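Local coordinates for protein MmeI (Methylophilus methylotrophus, PDB 5HR4) that probably methylates the exocyclic amino group of adenine in DNA with S-adenosyl-L-methionine as donor, acting as a Type IIL restriction-modification enzyme, at residues 298-303 / 570-575; 164-169 / 292-297; 322-327 / 534-539. One frame throughout, in Å; residues are numbered along the deposited sequence.

Interaction 1 (298-303 / 570-575). With SFG (sinefungin), chain H; nucleotides of chain B.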
loop_
_atom_site.group_PDB
_atom_site.type_symbol
_atom_site.label_atom_id
_atom_site.label_comp_id
_atom_site.label_asym_id
_atom_site.label_seq_id
_atom_site.Cartn_x
_atom_site.Cartn_y
_atom_site.Cartn_z
ATOM N N LEU A 298 1.318 16.996 -7.202
ATOM C CA LEU A 298 2.520 17.529 -7.835
ATOM C C LEU A 298 3.641 16.497 -7.837
ATOM O O LEU A 298 4.203 16.152 -8.888
ATOM C CB LEU A 298 2.960 18.783 -7.095
ATOM C CG LEU A 298 4.291 19.329 -7.575
ATOM C CD1 LEU A 298 4.175 19.722 -9.025
ATOM C CD2 LEU A 298 4.675 20.516 -6.698
ATOM N N PHE A 299 3.978 16.006 -6.643
ATOM C CA PHE A 299 4.910 14.898 -6.479
ATOM C C PHE A 299 4.621 13.774 -7.472
ATOM O O PHE A 299 5.527 13.275 -8.142
ATOM C CB PHE A 299 4.812 14.437 -5.018
ATOM C CG PHE A 299 5.360 13.071 -4.742
ATOM C CD1 PHE A 299 6.520 12.616 -5.343
ATOM C CD2 PHE A 299 4.722 12.251 -3.817
ATOM C CE1 PHE A 299 7.017 11.345 -5.072
ATOM C CE2 PHE A 299 5.216 10.980 -3.536
ATOM C CZ PHE A 299 6.375 10.530 -4.163
ATOM N N GLN A 300 3.351 13.388 -7.612
ATOM C CA GLN A 300 3.027 12.234 -8.444
ATOM C C GLN A 300 3.115 12.541 -9.936
ATOM O O GLN A 300 3.435 11.650 -10.725
ATOM C CB GLN A 300 1.640 11.716 -8.091
ATOM C CG GLN A 300 1.585 10.898 -6.806
ATOM C CD GLN A 300 0.231 10.220 -6.629
ATOM O OE1 GLN A 300 -0.168 9.818 -5.526
ATOM N NE2 GLN A 300 -0.490 10.109 -7.725
ATOM N N SER A 301 2.879 13.785 -10.341
ATOM C CA SER A 301 2.702 14.116 -11.749
ATOM C C SER A 301 3.998 14.186 -12.535
ATOM O O SER A 301 3.955 14.394 -13.757
ATOM C CB SER A 301 2.010 15.465 -11.883
ATOM O OG SER A 301 2.984 16.483 -11.738
ATOM N N ILE A 302 5.144 14.083 -11.880
ATOM C CA ILE A 302 6.407 14.126 -12.589
ATOM C C ILE A 302 6.988 12.726 -12.767
ATOM O O ILE A 302 8.171 12.589 -13.061
ATOM C CB ILE A 302 7.422 15.058 -11.905
ATOM C CG1 ILE A 302 7.820 14.528 -10.520
ATOM C CG2 ILE A 302 6.899 16.488 -11.813
ATOM C CD1 ILE A 302 9.354 14.431 -10.297
ATOM N N MET A 303 6.183 11.679 -12.608
ATOM C CA MET A 303 6.751 10.338 -12.576
ATOM C C MET A 303 6.149 9.429 -13.642
ATOM O O MET A 303 4.949 9.481 -13.915
ATOM C CB MET A 303 6.600 9.752 -11.178
ATOM C CG MET A 303 7.350 10.633 -10.169
ATOM S SD MET A 303 7.999 9.842 -8.687
ATOM C CE MET A 303 7.746 8.126 -9.081
ATOM N N TRP A 570 -7.444 1.542 -0.582
ATOM C CA TRP A 570 -6.650 2.741 -0.796
ATOM C C TRP A 570 -7.407 3.748 -1.660
ATOM O O TRP A 570 -8.157 3.381 -2.563
ATOM C CB TRP A 570 -5.328 2.375 -1.487
ATOM C CG TRP A 570 -4.508 3.573 -1.895
ATOM C CD1 TRP A 570 -4.566 4.230 -3.077
ATOM C CD2 TRP A 570 -3.538 4.282 -1.083
ATOM N NE1 TRP A 570 -3.690 5.297 -3.069
ATOM C CE2 TRP A 570 -3.049 5.350 -1.859
ATOM C CE3 TRP A 570 -3.046 4.113 0.220
ATOM C CZ2 TRP A 570 -2.074 6.233 -1.393
ATOM C CZ3 TRP A 570 -2.087 4.991 0.688
ATOM C CH2 TRP A 570 -1.603 6.039 -0.122
ATOM N N THR A 571 -7.171 5.033 -1.405
ATOM C CA THR A 571 -7.636 6.067 -2.323
ATOM C C THR A 571 -6.997 7.388 -1.922
ATOM O O THR A 571 -6.443 7.521 -0.828
ATOM C CB THR A 571 -9.164 6.203 -2.345
ATOM O OG1 THR A 571 -9.536 6.991 -3.490
ATOM C CG2 THR A 571 -9.709 6.854 -1.035
ATOM N N ASN A 572 -7.033 8.339 -2.856
ATOM C CA ASN A 572 -6.652 9.730 -2.631
ATOM C C ASN A 572 -7.250 10.542 -3.776
ATOM O O ASN A 572 -7.971 10.007 -4.630
ATOM C CB ASN A 572 -5.130 9.907 -2.486
ATOM C CG ASN A 572 -4.321 9.613 -3.791
ATOM O OD1 ASN A 572 -4.787 9.820 -4.920
ATOM N ND2 ASN A 572 -3.070 9.168 -3.610
ATOM N N GLU A 573 -6.952 11.839 -3.794
ATOM C CA GLU A 573 -7.646 12.749 -4.695
ATOM C C GLU A 573 -6.826 13.090 -5.927
ATOM O O GLU A 573 -7.031 14.153 -6.521
ATOM C CB GLU A 573 -8.049 14.036 -3.966
ATOM C CG GLU A 573 -9.029 13.857 -2.794
ATOM C CD GLU A 573 -8.330 13.865 -1.443
ATOM O OE1 GLU A 573 -7.119 13.534 -1.382
ATOM O OE2 GLU A 573 -8.989 14.217 -0.441
ATOM N N ALA A 574 -5.897 12.232 -6.326
ATOM C CA ALA A 574 -5.049 12.541 -7.464
ATOM C C ALA A 574 -5.338 11.587 -8.610
ATOM O O ALA A 574 -6.099 10.626 -8.481
ATOM C CB ALA A 574 -3.569 12.479 -7.081
ATOM N N SER A 575 -4.707 11.862 -9.748
ATOM C CA SER A 575 -4.885 10.982 -10.885
ATOM C C SER A 575 -4.381 9.582 -10.534
ATOM O O SER A 575 -3.649 9.378 -9.554
ATOM C CB SER A 575 -4.163 11.543 -12.115
ATOM O OG SER A 575 -2.753 11.349 -12.039
HETATM N N SFG H . 3.658 9.461 2.568
HETATM C CA SFG H . 4.083 10.189 1.391
HETATM C C SFG H . 3.009 11.216 1.090
HETATM O O SFG H . 2.000 11.264 1.828
HETATM O OXT SFG H . 3.117 12.015 0.129
HETATM C CB SFG H . 4.245 9.237 0.211
HETATM C CG SFG H . 5.202 8.131 0.628
HETATM C CD SFG H . 5.123 7.080 -0.457
HETATM N NE SFG H . 3.950 6.276 -0.177
HETATM C "C5'" SFG H . 6.393 6.215 -0.508
HETATM C "C4'" SFG H . 7.721 7.029 -0.669
HETATM O "O4'" SFG H . 8.726 6.264 -0.346
HETATM C "C3'" SFG H . 8.030 7.447 -2.117
HETATM O "O3'" SFG H . 7.960 8.799 -2.174
HETATM C "C2'" SFG H . 9.462 6.918 -2.427
HETATM O "O2'" SFG H . 10.282 7.929 -3.151
HETATM C "C1'" SFG H . 9.977 6.716 -1.257
HETATM N N9 SFG H . 10.877 5.607 -1.207
HETATM C C8 SFG H . 10.788 4.440 -1.840
HETATM N N7 SFG H . 11.819 3.679 -1.466
HETATM C C5 SFG H . 12.541 4.381 -0.592
HETATM C C6 SFG H . 13.697 4.066 0.079
HETATM N N6 SFG H . 14.525 2.885 0.095
HETATM N N1 SFG H . 14.257 4.933 0.915
HETATM C C2 SFG H . 13.670 6.140 1.101
HETATM N N3 SFG H . 12.529 6.453 0.433
HETATM C C4 SFG H . 11.961 5.569 -0.418
ATOM P P DA B 7 2.502 -4.717 -6.714
ATOM O OP1 DA B 7 3.069 -4.013 -7.898
ATOM O OP2 DA B 7 3.407 -5.133 -5.615
ATOM O "O5'" DA B 7 1.289 -3.856 -6.167
ATOM C "C5'" DA B 7 1.430 -2.981 -5.123
ATOM C "C4'" DA B 7 0.390 -1.921 -5.304
ATOM O "O4'" DA B 7 0.459 -0.973 -4.243
ATOM C "C3'" DA B 7 0.504 -1.137 -6.601
ATOM O "O3'" DA B 7 -0.794 -0.982 -7.111
ATOM C "C2'" DA B 7 1.113 0.195 -6.156
ATOM C "C1'" DA B 7 0.558 0.337 -4.751
ATOM N N9 DA B 7 1.418 1.037 -3.805
ATOM C C8 DA B 7 2.761 0.904 -3.677
ATOM N N7 DA B 7 3.262 1.588 -2.692
ATOM C C5 DA B 7 2.162 2.195 -2.108
ATOM C C6 DA B 7 2.019 3.057 -0.989
ATOM N N6 DA B 7 3.044 3.482 -0.246
ATOM N N1 DA B 7 0.778 3.478 -0.676
ATOM C C2 DA B 7 -0.243 3.060 -1.421
ATOM N N3 DA B 7 -0.230 2.245 -2.482
ATOM C C4 DA B 7 1.017 1.849 -2.773
#
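The two carboxamides of Q300 and N572 approach from opposite directions, their planes turned 46° apart, with Q300 OE1 and N572 ND2 separated by 3.5 Å. At that spacing the pair is a polar contact and not a hydrogen bond. Each amide instead bonds to the backbone of Y315, Q300 OE1 taking its N-H and N572 ND2 reaching its carbonyl, so one residue ties both together. On its other branch, Q300 NE2 runs past the methyl of A574 at 3.9 Å to CB and lies 3.7 Å from S575 O.

The indole of W570 carries an adenine on one face: C2 of DA7 of chain B lies 3.4 Å from W570 CZ3. The base meets that face with its C2 edge, the two planes standing about 80° apart. CG is anti to the backbone N (chi1 173°), and from there the six-membered ring presents one face to C2 of the base. Replacing W570 by an alanine would probably take away this wall and leave the adenine freer to shift from its place near the ligand. From helix 292-301, F299 brings CZ to 3.1 Å from O3' of sinefungin.

The loop 570-575 is folded by N572, whose OD1 accepts the N-H of A574 at 3.0 Å from above its carbonyl plane, closing an Asx turn. Y315 sits between H314 and T316, both of which bond sinefungin through their backbones, which is consistent with Q300 and N572 acting as second-shell residues of the pocket. Adenine N6 of DA7 of chain B stands 2.9 Å from NE of sinefungin, and W570 also touches N481, which begins an Asn-Pro-Pro-Phe sequence. The arrangement is that of the target-base pocket of an amino-methyltransferase, consistent with a flipped-out adenine presented to the cofactor analogue.

Interaction 2 (164-169 / 292-297)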
loop_
_atom_site.group_PDB
_atom_site.type_symbol
_atom_site.label_atom_id
_atom_site.label_comp_id
_atom_site.label_asym_id
_atom_site.label_seq_id
_atom_site.Cartn_x
_atom_site.Cartn_y
_atom_site.Cartn_z
ATOM N N LYS A 164 -5.822 20.063 -10.833
ATOM C CA LYS A 164 -5.376 20.325 -12.200
ATOM C C LYS A 164 -4.237 21.340 -12.230
ATOM O O LYS A 164 -3.450 21.358 -13.181
ATOM C CB LYS A 164 -6.536 20.792 -13.083
ATOM N N ALA A 165 -4.103 22.155 -11.182
ATOM C CA ALA A 165 -3.021 23.130 -11.141
ATOM C C ALA A 165 -1.695 22.462 -10.821
ATOM O O ALA A 165 -0.672 22.776 -11.441
ATOM C CB ALA A 165 -3.322 24.216 -10.117
ATOM N N ALA A 166 -1.681 21.544 -9.857
ATOM C CA ALA A 166 -0.436 20.832 -9.591
ATOM C C ALA A 166 0.015 20.058 -10.823
ATOM O O ALA A 166 1.194 20.092 -11.188
ATOM C CB ALA A 166 -0.590 19.898 -8.394
ATOM N N GLU A 167 -0.916 19.379 -11.497
ATOM C CA GLU A 167 -0.533 18.609 -12.675
ATOM C C GLU A 167 0.061 19.508 -13.756
ATOM O O GLU A 167 1.019 19.120 -14.432
ATOM C CB GLU A 167 -1.741 17.821 -13.196
ATOM C CG GLU A 167 -2.138 16.623 -12.303
ATOM C CD GLU A 167 -3.474 15.982 -12.698
ATOM O OE1 GLU A 167 -4.086 16.458 -13.680
ATOM O OE2 GLU A 167 -3.909 15.006 -12.029
ATOM N N ARG A 168 -0.479 20.722 -13.923
ATOM C CA ARG A 168 0.084 21.661 -14.893
ATOM C C ARG A 168 1.479 22.117 -14.476
ATOM O O ARG A 168 2.386 22.225 -15.313
ATOM C CB ARG A 168 -0.846 22.867 -15.065
ATOM C CG ARG A 168 -1.746 22.778 -16.314
ATOM C CD ARG A 168 -2.674 23.993 -16.497
ATOM N NE ARG A 168 -3.933 23.841 -15.765
ATOM C CZ ARG A 168 -4.362 24.681 -14.829
ATOM N NH1 ARG A 168 -3.638 25.752 -14.516
ATOM N NH2 ARG A 168 -5.515 24.450 -14.211
ATOM N N MET A 169 1.666 22.385 -13.182
ATOM C CA MET A 169 2.985 22.728 -12.670
ATOM C C MET A 169 3.974 21.592 -12.892
ATOM O O MET A 169 5.139 21.830 -13.240
ATOM C CB MET A 169 2.882 23.086 -11.187
ATOM C CG MET A 169 4.204 23.134 -10.459
ATOM S SD MET A 169 4.152 24.204 -9.005
ATOM C CE MET A 169 4.990 25.628 -9.697
ATOM N N PRO A 292 -2.144 18.987 1.407
ATOM C CA PRO A 292 -1.572 17.687 1.030
ATOM C C PRO A 292 -1.944 17.186 -0.352
ATOM O O PRO A 292 -1.066 16.727 -1.101
ATOM C CB PRO A 292 -2.136 16.755 2.100
ATOM C CG PRO A 292 -2.172 17.621 3.309
ATOM C CD PRO A 292 -2.510 19.017 2.838
ATOM N N ALA A 293 -3.234 17.251 -0.694
ATOM C CA ALA A 293 -3.659 16.823 -2.026
ATOM C C ALA A 293 -2.864 17.541 -3.109
ATOM O O ALA A 293 -2.426 16.917 -4.080
ATOM C CB ALA A 293 -5.162 17.054 -2.214
ATOM N N ILE A 294 -2.636 18.846 -2.948
ATOM C CA ILE A 294 -1.803 19.553 -3.915
ATOM C C ILE A 294 -0.376 19.015 -3.888
ATOM O O ILE A 294 0.189 18.662 -4.927
ATOM C CB ILE A 294 -1.824 21.066 -3.665
ATOM C CG1 ILE A 294 -3.252 21.582 -3.719
ATOM C CG2 ILE A 294 -0.948 21.751 -4.707
ATOM C CD1 ILE A 294 -3.972 21.197 -4.947
ATOM N N PHE A 295 0.227 18.945 -2.700
ATOM C CA PHE A 295 1.619 18.514 -2.617
ATOM C C PHE A 295 1.796 17.107 -3.162
ATOM O O PHE A 295 2.815 16.803 -3.790
ATOM C CB PHE A 295 2.116 18.602 -1.177
ATOM C CG PHE A 295 2.122 19.998 -0.627
ATOM C CD1 PHE A 295 3.059 20.924 -1.063
ATOM C CD2 PHE A 295 1.195 20.383 0.331
ATOM C CE1 PHE A 295 3.068 22.205 -0.550
ATOM C CE2 PHE A 295 1.191 21.667 0.843
ATOM C CZ PHE A 295 2.121 22.580 0.408
ATOM N N GLY A 296 0.798 16.251 -2.980
ATOM C CA GLY A 296 0.896 14.876 -3.422
ATOM C C GLY A 296 0.692 14.722 -4.909
ATOM O O GLY A 296 1.379 13.926 -5.558
ATOM N N SER A 297 -0.245 15.492 -5.468
ATOM C CA SER A 297 -0.501 15.419 -6.902
ATOM C C SER A 297 0.684 15.929 -7.692
ATOM O O SER A 297 1.008 15.386 -8.755
ATOM C CB SER A 297 -1.745 16.217 -7.251
ATOM O OG SER A 297 -2.875 15.629 -6.643
#
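A166 points its methyl toward helix 292-301, and I294 and S297, one helical turn apart, receive it. A166 CB is 4.0 Å from S297 CB and 4.1 Å from I294 CG2, while the carbonyl oxygen I294 O lies 3.8 Å from the same A166 CB. The alanine methyl is thus set against two side chains and the backbone between them.

The two receiving side chains are turned differently. I294 leaves its helix flank-on to the neighbour, yet CG2, anti to the backbone N, swings over to reach the methyl. S297 points toward helix 163-178 with CB, but its hydroxyl is folded back beside its own backbone N (chi1 -65°). There OG donates to A293 O at 2.9 Å, with a C=O...donor angle of 150°. The same oxygen takes the backbone N-H of S297 from the opposite face of its plane, so two donors grip it.

F295 faces the other way and packs on I421, A425 and L428 of helix 416-440, placing helix 292-301 between that helix of the methyltransferase domain and helix 163-178 of the N-terminal domain. The contact does not reach the metal: the side chain of I294 is about 13 Å from the calcium ion, though A165 touches L285, one of its ligands.

No hydrogen bond or salt bridge crosses between the segments. Because the serine hydroxyl is satisfied within its own helix, S297 offers carbon to A166; the join between the two segments is van der Waals packing, and the short side chains of A166 and S297 are consistent with the 6.0 Å spacing of the A166 and I294 CA atoms.

Interaction 3 (322-327 / 534-539)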
loop_
_atom_site.group_PDB
_atom_site.type_symbol
_atom_site.label_atom_id
_atom_site.label_comp_id
_atom_site.label_asym_id
_atom_site.label_seq_id
_atom_site.Cartn_x
_atom_site.Cartn_y
_atom_site.Cartn_z
ATOM N N LEU A 322 -4.763 10.979 9.234
ATOM C CA LEU A 322 -5.494 11.230 10.479
ATOM C C LEU A 322 -5.859 9.926 11.191
ATOM O O LEU A 322 -5.780 9.859 12.422
ATOM C CB LEU A 322 -6.727 12.097 10.213
ATOM C CG LEU A 322 -6.333 13.536 9.826
ATOM C CD1 LEU A 322 -7.453 14.383 9.182
ATOM C CD2 LEU A 322 -5.783 14.240 11.042
ATOM N N LYS A 323 -6.215 8.859 10.455
ATOM C CA LYS A 323 -6.454 7.590 11.149
ATOM C C LYS A 323 -5.184 7.052 11.786
ATOM O O LYS A 323 -5.255 6.181 12.661
ATOM C CB LYS A 323 -6.993 6.474 10.234
ATOM C CG LYS A 323 -7.652 6.879 8.961
ATOM C CD LYS A 323 -7.541 5.745 7.961
ATOM C CE LYS A 323 -8.891 5.371 7.384
ATOM N NZ LYS A 323 -8.734 4.309 6.362
ATOM N N LEU A 324 -4.018 7.518 11.334
ATOM C CA LEU A 324 -2.772 7.017 11.888
ATOM C C LEU A 324 -2.241 7.895 13.024
ATOM O O LEU A 324 -1.807 7.369 14.060
ATOM C CB LEU A 324 -1.743 6.875 10.769
ATOM C CG LEU A 324 -0.403 6.229 11.099
ATOM C CD1 LEU A 324 0.125 5.698 9.819
ATOM C CD2 LEU A 324 0.597 7.223 11.689
ATOM N N ILE A 325 -2.284 9.223 12.882
ATOM C CA ILE A 325 -1.745 10.059 13.953
ATOM C C ILE A 325 -2.718 10.273 15.115
ATOM O O ILE A 325 -2.271 10.646 16.211
ATOM C CB ILE A 325 -1.275 11.428 13.425
ATOM C CG1 ILE A 325 -2.461 12.256 12.925
ATOM C CG2 ILE A 325 -0.187 11.252 12.337
ATOM C CD1 ILE A 325 -2.080 13.607 12.344
ATOM N N LYS A 326 -4.027 10.076 14.938
ATOM C CA LYS A 326 -4.918 10.277 16.087
ATOM C C LYS A 326 -4.637 9.264 17.187
ATOM O O LYS A 326 -4.375 9.683 18.327
ATOM C CB LYS A 326 -6.394 10.245 15.665
ATOM C CG LYS A 326 -6.898 11.490 14.922
ATOM C CD LYS A 326 -8.265 11.214 14.264
ATOM C CE LYS A 326 -9.417 11.916 14.987
ATOM N NZ LYS A 326 -9.398 11.622 16.447
ATOM N N PRO A 327 -4.629 7.949 16.926
ATOM C CA PRO A 327 -4.206 7.010 17.974
ATOM C C PRO A 327 -2.737 7.124 18.335
ATOM O O PRO A 327 -2.386 6.871 19.490
ATOM C CB PRO A 327 -4.515 5.629 17.372
ATOM C CG PRO A 327 -5.316 5.889 16.145
ATOM C CD PRO A 327 -4.946 7.244 15.670
ATOM N N ALA A 534 4.018 3.971 13.837
ATOM C CA ALA A 534 2.898 3.456 13.063
ATOM C C ALA A 534 3.195 3.591 11.574
ATOM O O ALA A 534 3.696 4.628 11.132
ATOM C CB ALA A 534 1.599 4.181 13.413
ATOM N N PHE A 535 2.877 2.538 10.810
ATOM C CA PHE A 535 3.104 2.473 9.372
ATOM C C PHE A 535 1.835 2.031 8.654
ATOM O O PHE A 535 1.152 1.099 9.100
ATOM C CB PHE A 535 4.232 1.477 9.009
ATOM C CG PHE A 535 5.627 2.002 9.254
ATOM C CD1 PHE A 535 5.938 3.329 9.022
ATOM C CD2 PHE A 535 6.625 1.154 9.720
ATOM C CE1 PHE A 535 7.217 3.795 9.250
ATOM C CE2 PHE A 535 7.899 1.611 9.941
ATOM C CZ PHE A 535 8.198 2.929 9.711
ATOM N N VAL A 536 1.514 2.712 7.549
ATOM C CA VAL A 536 0.641 2.115 6.544
ATOM C C VAL A 536 1.394 0.965 5.866
ATOM O O VAL A 536 2.621 1.008 5.681
ATOM C CB VAL A 536 0.186 3.173 5.514
ATOM C CG1 VAL A 536 -0.808 2.593 4.487
ATOM C CG2 VAL A 536 -0.404 4.389 6.194
ATOM N N SER A 537 0.671 -0.079 5.490
ATOM C CA SER A 537 1.354 -1.140 4.773
ATOM C C SER A 537 0.324 -1.925 3.978
ATOM O O SER A 537 -0.857 -1.955 4.329
ATOM C CB SER A 537 2.144 -2.040 5.737
ATOM N N THR A 538 0.766 -2.518 2.880
ATOM C CA THR A 538 -0.114 -3.420 2.154
ATOM C C THR A 538 -0.592 -4.528 3.071
ATOM O O THR A 538 0.178 -5.076 3.864
ATOM C CB THR A 538 0.597 -4.050 0.971
ATOM O OG1 THR A 538 -0.176 -5.185 0.560
ATOM C CG2 THR A 538 2.002 -4.507 1.387
ATOM N N ASN A 539 -1.865 -4.891 2.945
ATOM C CA ASN A 539 -2.396 -5.816 3.931
ATOM C C ASN A 539 -1.730 -7.169 3.836
ATOM O O ASN A 539 -1.919 -7.996 4.739
ATOM C CB ASN A 539 -3.913 -5.933 3.790
ATOM C CG ASN A 539 -4.349 -6.285 2.390
ATOM O OD1 ASN A 539 -3.609 -6.096 1.427
ATOM N ND2 ASN A 539 -5.565 -6.790 2.267
#
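Apolar contact comes first, and L324 supplies all of it from the helix. CD2 rests on A534 CB at 3.6 Å and CG lies almost as near, while the other branch, CD1, reaches V536 CG2 at 3.9 Å. With CG anti to the backbone N (chi1 -174°), the isobutyl group stretches toward the strand, and its fork straddles alternate residues of the same strand face. CD1 also comes to 4.2 Å from the backbone C of F535, whose CB points away from the helix and whose ring meets Y518 edge-to-face.

The strand lies within the Rossmann-like sheet of a class I methyltransferase, marked by the strand order 3-2-1-4-5-7-6 with 581-588 antiparallel. Segment 322-327 packs on that sheet nearly antiparallel to 534-538, at 159° between their directions and 9.1 Å between their axes.

Backbone bonding holds the strand on both flanks: A534 pairs with I478 and G480 and V536 with G480, all of parallel strand 477-480, and F535 and S537 with I585 and V583 of antiparallel strand 581-588.

No polar bond crosses the segments; beside the contact, K323 makes a cation-pi contact with F568, and its NZ is hydrogen-bonded to N320 OD1 and Y600 OH.

Interactions 1 and 2 share helix 292-301 and lie about 8 Å apart between centres. They touch directly: A574 CB is 3.3 Å from S297 OG, and L298 CD1 is 3.7 Å from M169 CG, so the loop 570-575 and helix 163-178 pack on neighbouring parts of one helix. Interaction 3 stands apart, its centre about 19 Å from that of interaction 1 and about 23 Å from that of interaction 2, with no atoms touching either. Their distances from sinefungin differ: F299 of interaction 1 touches it, while the side chains of V536 in interaction 3 (about 7 Å) and S297 in interaction 2 (about 10 Å) do not.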